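Local coordinates for plasmodesmata-located protein 8 (Arabidopsis thaliana, PDB 6GRF) that probably modulates cell-to-cell trafficking through plasmodesmata, as a membrane protein whose extracellular part carries two DUF26 (Gnk2-homologous) domains, at residues S58-D70 against E103-L115. Numbering follows the deposited sequence. Where two conformers were deposited one is given.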
loop_
_atom_site.group_PDB
_atom_site.type_symbol
_atom_site.label_atom_id
_atom_site.label_comp_id
_atom_site.label_asym_id
_atom_site.label_seq_id
_atom_site.Cartn_x
_atom_site.Cartn_y
_atom_site.Cartn_z
ATOM N N SER A 58 25.450 9.689 -3.207
ATOM C CA SER A 58 25.070 10.865 -2.384
ATOM C C SER A 58 24.280 11.917 -3.191
ATOM O O SER A 58 23.593 12.745 -2.592
ATOM C CB SER A 58 26.304 11.458 -1.722
ATOM O OG SER A 58 27.135 12.137 -2.653
ATOM N N SER A 59 24.370 11.869 -4.535
ATOM C CA SER A 59 23.806 12.884 -5.478
ATOM C C SER A 59 22.474 12.414 -6.093
ATOM O O SER A 59 21.863 13.110 -6.913
ATOM C CB SER A 59 24.804 13.205 -6.564
ATOM O OG SER A 59 25.841 14.036 -6.071
ATOM N N SER A 60 22.026 11.231 -5.670
ATOM C CA SER A 60 20.967 10.505 -6.305
ATOM C C SER A 60 19.639 11.276 -6.260
ATOM O O SER A 60 19.333 12.037 -5.329
ATOM C CB SER A 60 20.813 9.143 -5.673
ATOM O OG SER A 60 22.041 8.433 -5.699
ATOM N N ALA A 61 18.851 11.017 -7.301
ATOM C CA ALA A 61 17.494 11.424 -7.418
ATOM C C ALA A 61 16.632 10.623 -6.431
ATOM O O ALA A 61 17.013 9.543 -5.981
ATOM C CB ALA A 61 17.055 11.205 -8.839
ATOM N N VAL A 62 15.483 11.202 -6.078
ATOM C CA VAL A 62 14.442 10.529 -5.316
ATOM C C VAL A 62 13.220 10.353 -6.216
ATOM O O VAL A 62 12.836 11.282 -6.927
ATOM C CB VAL A 62 14.033 11.312 -4.059
ATOM C CG1 VAL A 62 12.959 10.562 -3.285
ATOM C CG2 VAL A 62 15.214 11.614 -3.167
ATOM N N PHE A 63 12.608 9.168 -6.127
ATOM C CA PHE A 63 11.356 8.843 -6.771
ATOM C C PHE A 63 10.416 8.316 -5.688
ATOM O O PHE A 63 10.832 7.521 -4.853
ATOM C CB PHE A 63 11.530 7.758 -7.839
ATOM C CG PHE A 63 12.492 8.088 -8.953
ATOM C CD1 PHE A 63 12.084 8.822 -10.052
ATOM C CD2 PHE A 63 13.805 7.636 -8.915
ATOM C CE1 PHE A 63 12.972 9.107 -11.082
ATOM C CE2 PHE A 63 14.697 7.932 -9.936
ATOM C CZ PHE A 63 14.273 8.659 -11.023
ATOM N N GLY A 64 9.172 8.782 -5.690
ATOM C CA GLY A 64 8.254 8.353 -4.667
ATOM C C GLY A 64 6.816 8.664 -5.009
ATOM O O GLY A 64 6.542 9.334 -5.998
ATOM N N LEU A 65 5.913 8.144 -4.164
ATOM C CA LEU A 65 4.490 8.387 -4.257
ATOM C C LEU A 65 3.847 8.189 -2.880
ATOM O O LEU A 65 4.470 7.678 -1.939
ATOM C CB LEU A 65 3.874 7.458 -5.314
ATOM C CG LEU A 65 4.120 5.952 -5.157
ATOM C CD1 LEU A 65 3.376 5.354 -3.975
ATOM C CD2 LEU A 65 3.732 5.227 -6.422
ATOM N N TYR A 66 2.593 8.634 -2.780
ATOM C CA TYR A 66 1.729 8.327 -1.670
ATOM C C TYR A 66 0.357 7.952 -2.235
ATOM O O TYR A 66 -0.013 8.355 -3.328
ATOM C CB TYR A 66 1.628 9.502 -0.695
ATOM C CG TYR A 66 0.854 10.679 -1.234
ATOM C CD1 TYR A 66 -0.498 10.833 -0.972
ATOM C CD2 TYR A 66 1.472 11.635 -2.024
ATOM C CE1 TYR A 66 -1.218 11.898 -1.487
ATOM C CE2 TYR A 66 0.765 12.712 -2.542
ATOM C CZ TYR A 66 -0.587 12.843 -2.276
ATOM O OH TYR A 66 -1.285 13.894 -2.792
ATOM N N GLN A 67 -0.384 7.155 -1.462
ATOM C CA GLN A 67 -1.755 6.771 -1.794
ATOM C C GLN A 67 -2.538 6.742 -0.480
ATOM O O GLN A 67 -2.199 5.955 0.390
ATOM C CB GLN A 67 -1.742 5.420 -2.517
ATOM C CG GLN A 67 -3.122 4.888 -2.859
ATOM C CD GLN A 67 -3.798 5.756 -3.893
ATOM O OE1 GLN A 67 -4.737 6.499 -3.602
ATOM N NE2 GLN A 67 -3.341 5.658 -5.118
ATOM N N CYS A 68 -3.528 7.628 -0.337
ATOM C CA CYS A 68 -4.484 7.545 0.760
ATOM C C CYS A 68 -5.603 6.573 0.380
ATOM O O CYS A 68 -5.844 6.320 -0.794
ATOM C CB CYS A 68 -5.097 8.898 1.095
ATOM S SG CYS A 68 -3.888 10.072 1.758
ATOM N N ARG A 69 -6.288 6.040 1.394
ATOM C CA ARG A 69 -7.522 5.319 1.159
ATOM C C ARG A 69 -8.470 6.254 0.399
ATOM O O ARG A 69 -8.761 7.343 0.861
ATOM C CB ARG A 69 -8.120 4.823 2.476
ATOM C CG ARG A 69 -7.728 3.394 2.824
ATOM C CD ARG A 69 -8.293 2.939 4.161
ATOM N NE ARG A 69 -9.741 2.822 4.173
ATOM C CZ ARG A 69 -10.411 1.697 3.918
ATOM N NH1 ARG A 69 -9.768 0.644 3.440
ATOM N NH2 ARG A 69 -11.713 1.619 4.149
ATOM N N ASP A 70 -8.923 5.804 -0.775
ATOM C CA ASP A 70 -9.760 6.595 -1.682
ATOM C C ASP A 70 -11.149 6.861 -1.084
ATOM O O ASP A 70 -11.865 7.710 -1.588
ATOM C CB ASP A 70 -9.927 5.895 -3.035
ATOM C CG ASP A 70 -8.953 6.334 -4.115
ATOM O OD1 ASP A 70 -8.638 7.542 -4.170
ATOM O OD2 ASP A 70 -8.523 5.463 -4.907
ATOM N N GLU A 103 -3.055 2.281 8.223
ATOM C CA GLU A 103 -4.405 1.887 7.832
ATOM C C GLU A 103 -4.933 2.816 6.725
ATOM O O GLU A 103 -5.546 2.361 5.770
ATOM C CB GLU A 103 -5.338 1.877 9.045
ATOM C CG GLU A 103 -6.775 1.502 8.712
ATOM C CD GLU A 103 -6.936 0.231 7.889
ATOM O OE1 GLU A 103 -6.285 -0.795 8.229
ATOM O OE2 GLU A 103 -7.700 0.271 6.892
ATOM N N GLY A 104 -4.671 4.115 6.851
ATOM C CA GLY A 104 -5.250 5.125 5.987
ATOM C C GLY A 104 -4.405 5.485 4.770
ATOM O O GLY A 104 -4.909 6.108 3.854
ATOM N N CYS A 105 -3.109 5.163 4.765
ATOM C CA CYS A 105 -2.248 5.707 3.706
ATOM C C CYS A 105 -0.951 4.916 3.562
ATOM O O CYS A 105 -0.509 4.211 4.463
ATOM C CB CYS A 105 -1.954 7.188 3.924
ATOM S SG CYS A 105 -1.225 7.572 5.539
ATOM N N PHE A 106 -0.375 5.052 2.367
ATOM C CA PHE A 106 0.833 4.405 1.969
ATOM C C PHE A 106 1.791 5.476 1.441
ATOM O O PHE A 106 1.364 6.358 0.703
ATOM C CB PHE A 106 0.513 3.344 0.921
ATOM C CG PHE A 106 1.713 2.684 0.295
ATOM C CD1 PHE A 106 2.480 1.783 1.013
ATOM C CD2 PHE A 106 2.047 2.934 -1.028
ATOM C CE1 PHE A 106 3.567 1.152 0.427
ATOM C CE2 PHE A 106 3.127 2.295 -1.612
ATOM C CZ PHE A 106 3.888 1.413 -0.884
ATOM N N LEU A 107 3.056 5.393 1.864
ATOM C CA LEU A 107 4.108 6.313 1.434
ATOM C C LEU A 107 5.328 5.502 1.005
ATOM O O LEU A 107 5.723 4.586 1.701
ATOM C CB LEU A 107 4.443 7.219 2.614
ATOM C CG LEU A 107 5.537 8.248 2.364
ATOM C CD1 LEU A 107 5.112 9.238 1.287
ATOM C CD2 LEU A 107 5.872 8.968 3.648
ATOM N N ARG A 108 5.936 5.875 -0.126
ATOM C CA ARG A 108 7.082 5.141 -0.662
ATOM C C ARG A 108 8.041 6.102 -1.373
ATOM O O ARG A 108 7.619 6.988 -2.102
ATOM C CB ARG A 108 6.617 4.077 -1.658
ATOM C CG ARG A 108 7.721 3.168 -2.172
ATOM C CD ARG A 108 7.206 2.123 -3.147
ATOM N NE ARG A 108 8.277 1.278 -3.654
ATOM C CZ ARG A 108 8.168 0.452 -4.696
ATOM N NH1 ARG A 108 6.987 0.197 -5.237
ATOM N NH2 ARG A 108 9.255 -0.105 -5.208
ATOM N N TYR A 109 9.336 5.858 -1.194
ATOM C CA TYR A 109 10.343 6.509 -2.002
ATOM C C TYR A 109 11.536 5.571 -2.192
ATOM O O TYR A 109 11.799 4.711 -1.366
ATOM C CB TYR A 109 10.742 7.840 -1.365
ATOM C CG TYR A 109 11.578 7.695 -0.120
ATOM C CD1 TYR A 109 12.946 7.477 -0.215
ATOM C CD2 TYR A 109 11.019 7.797 1.145
ATOM C CE1 TYR A 109 13.735 7.336 0.910
ATOM C CE2 TYR A 109 11.799 7.664 2.286
ATOM C CZ TYR A 109 13.158 7.422 2.163
ATOM O OH TYR A 109 13.971 7.283 3.248
ATOM N N GLU A 110 12.247 5.761 -3.308
ATOM C CA GLU A 110 13.470 5.029 -3.610
ATOM C C GLU A 110 14.377 5.897 -4.493
ATOM O O GLU A 110 13.957 6.944 -4.994
ATOM C CB GLU A 110 13.191 3.729 -4.369
ATOM C CG GLU A 110 11.827 3.123 -4.126
ATOM C CD GLU A 110 11.864 1.657 -3.746
ATOM O OE1 GLU A 110 11.247 1.296 -2.708
ATOM O OE2 GLU A 110 12.504 0.885 -4.494
ATOM N N THR A 111 15.589 5.387 -4.733
ATOM C CA THR A 111 16.591 5.983 -5.610
ATOM C C THR A 111 16.429 5.473 -7.047
ATOM O O THR A 111 17.064 5.976 -7.951
ATOM C CB THR A 111 18.014 5.644 -5.146
ATOM O OG1 THR A 111 18.150 4.222 -5.150
ATOM C CG2 THR A 111 18.339 6.191 -3.775
ATOM N N ASN A 112 15.615 4.433 -7.243
ATOM C CA ASN A 112 15.355 3.874 -8.582
ATOM C C ASN A 112 13.940 4.277 -9.012
ATOM O O ASN A 112 13.045 4.424 -8.182
ATOM C CB ASN A 112 15.499 2.348 -8.646
ATOM C CG ASN A 112 16.428 1.770 -7.595
ATOM O OD1 ASN A 112 17.650 1.917 -7.682
ATOM N ND2 ASN A 112 15.850 1.117 -6.593
ATOM N N ASP A 113 13.749 4.437 -10.321
ATOM C CA ASP A 113 12.514 4.912 -10.862
ATOM C C ASP A 113 11.572 3.717 -11.023
ATOM O O ASP A 113 11.588 3.053 -12.043
ATOM C CB ASP A 113 12.731 5.627 -12.191
ATOM C CG ASP A 113 11.446 6.135 -12.822
ATOM O OD1 ASP A 113 10.391 6.025 -12.178
ATOM O OD2 ASP A 113 11.517 6.631 -13.955
ATOM N N PHE A 114 10.746 3.487 -10.004
ATOM C CA PHE A 114 9.784 2.383 -9.968
ATOM C C PHE A 114 8.389 2.847 -10.421
ATOM O O PHE A 114 7.466 2.022 -10.513
ATOM C CB PHE A 114 9.690 1.837 -8.545
ATOM C CG PHE A 114 8.993 2.774 -7.591
ATOM C CD1 PHE A 114 9.704 3.747 -6.907
ATOM C CD2 PHE A 114 7.624 2.695 -7.384
ATOM C CE1 PHE A 114 9.064 4.608 -6.028
ATOM C CE2 PHE A 114 6.982 3.566 -6.520
ATOM C CZ PHE A 114 7.705 4.520 -5.839
ATOM N N LEU A 115 8.223 4.153 -10.671
ATOM C CA LEU A 115 6.908 4.760 -10.906
ATOM C C LEU A 115 6.288 4.181 -12.182
ATOM O O LEU A 115 6.906 4.199 -13.221
ATOM C CB LEU A 115 7.048 6.280 -11.013
ATOM C CG LEU A 115 7.375 6.999 -9.708
ATOM C CD1 LEU A 115 7.558 8.496 -9.946
ATOM C CD2 LEU A 115 6.295 6.743 -8.669
#
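Phe63 O accepts a 2.7 Å hydrogen bond from Glu110 N and, beside it, a CA-H...O contact from Tyr109 CA at 3.1 Å. This doubly used carbonyl belongs to the antiparallel pairing of strands 62-68 and 105-110 in the five-stranded sheet of the first Gnk2-homologous (DUF26) domain. Reciprocal backbone bonds join Phe63 with Glu110, Leu65 with Arg108 and Gln67 with Phe106; past the strand ends, Arg69 N reaches Gly104 O at 2.8 Å. On the helix-facing side, Tyr66 and Leu107 meet Ile81 and Ile88, respectively, of helix 74-91, while Cys68 is bonded to Cys77 and Cys105 to Cys80 in disulfides. The other face is a worked example of an antiparallel pair whose exiting chain turns back over the sheet: residues 111-115 fold over the Phe63 and Leu65 side. Asp113 lays its carboxylate nearly parallel to the Phe63 ring, the planes 8° apart, with CB over the ring centre as a CH-pi contact. Its OD1 also accepts from Leu115 N, closing an Asx turn at the bend. A chi1 of 71° turns the Phe114 ring back over the strand pair, where one ring face, offset toward the rim, lies against the Arg108 guanidinium, whose NE bonds Glu110 OE1 in a salt bridge. Leu65 splits its two methyls between neighbours: CD1 meets Phe106 CE2 at 3.9 Å, and CD2 lies 3.7 Å from both Phe114 CE2 and Leu115 CD2.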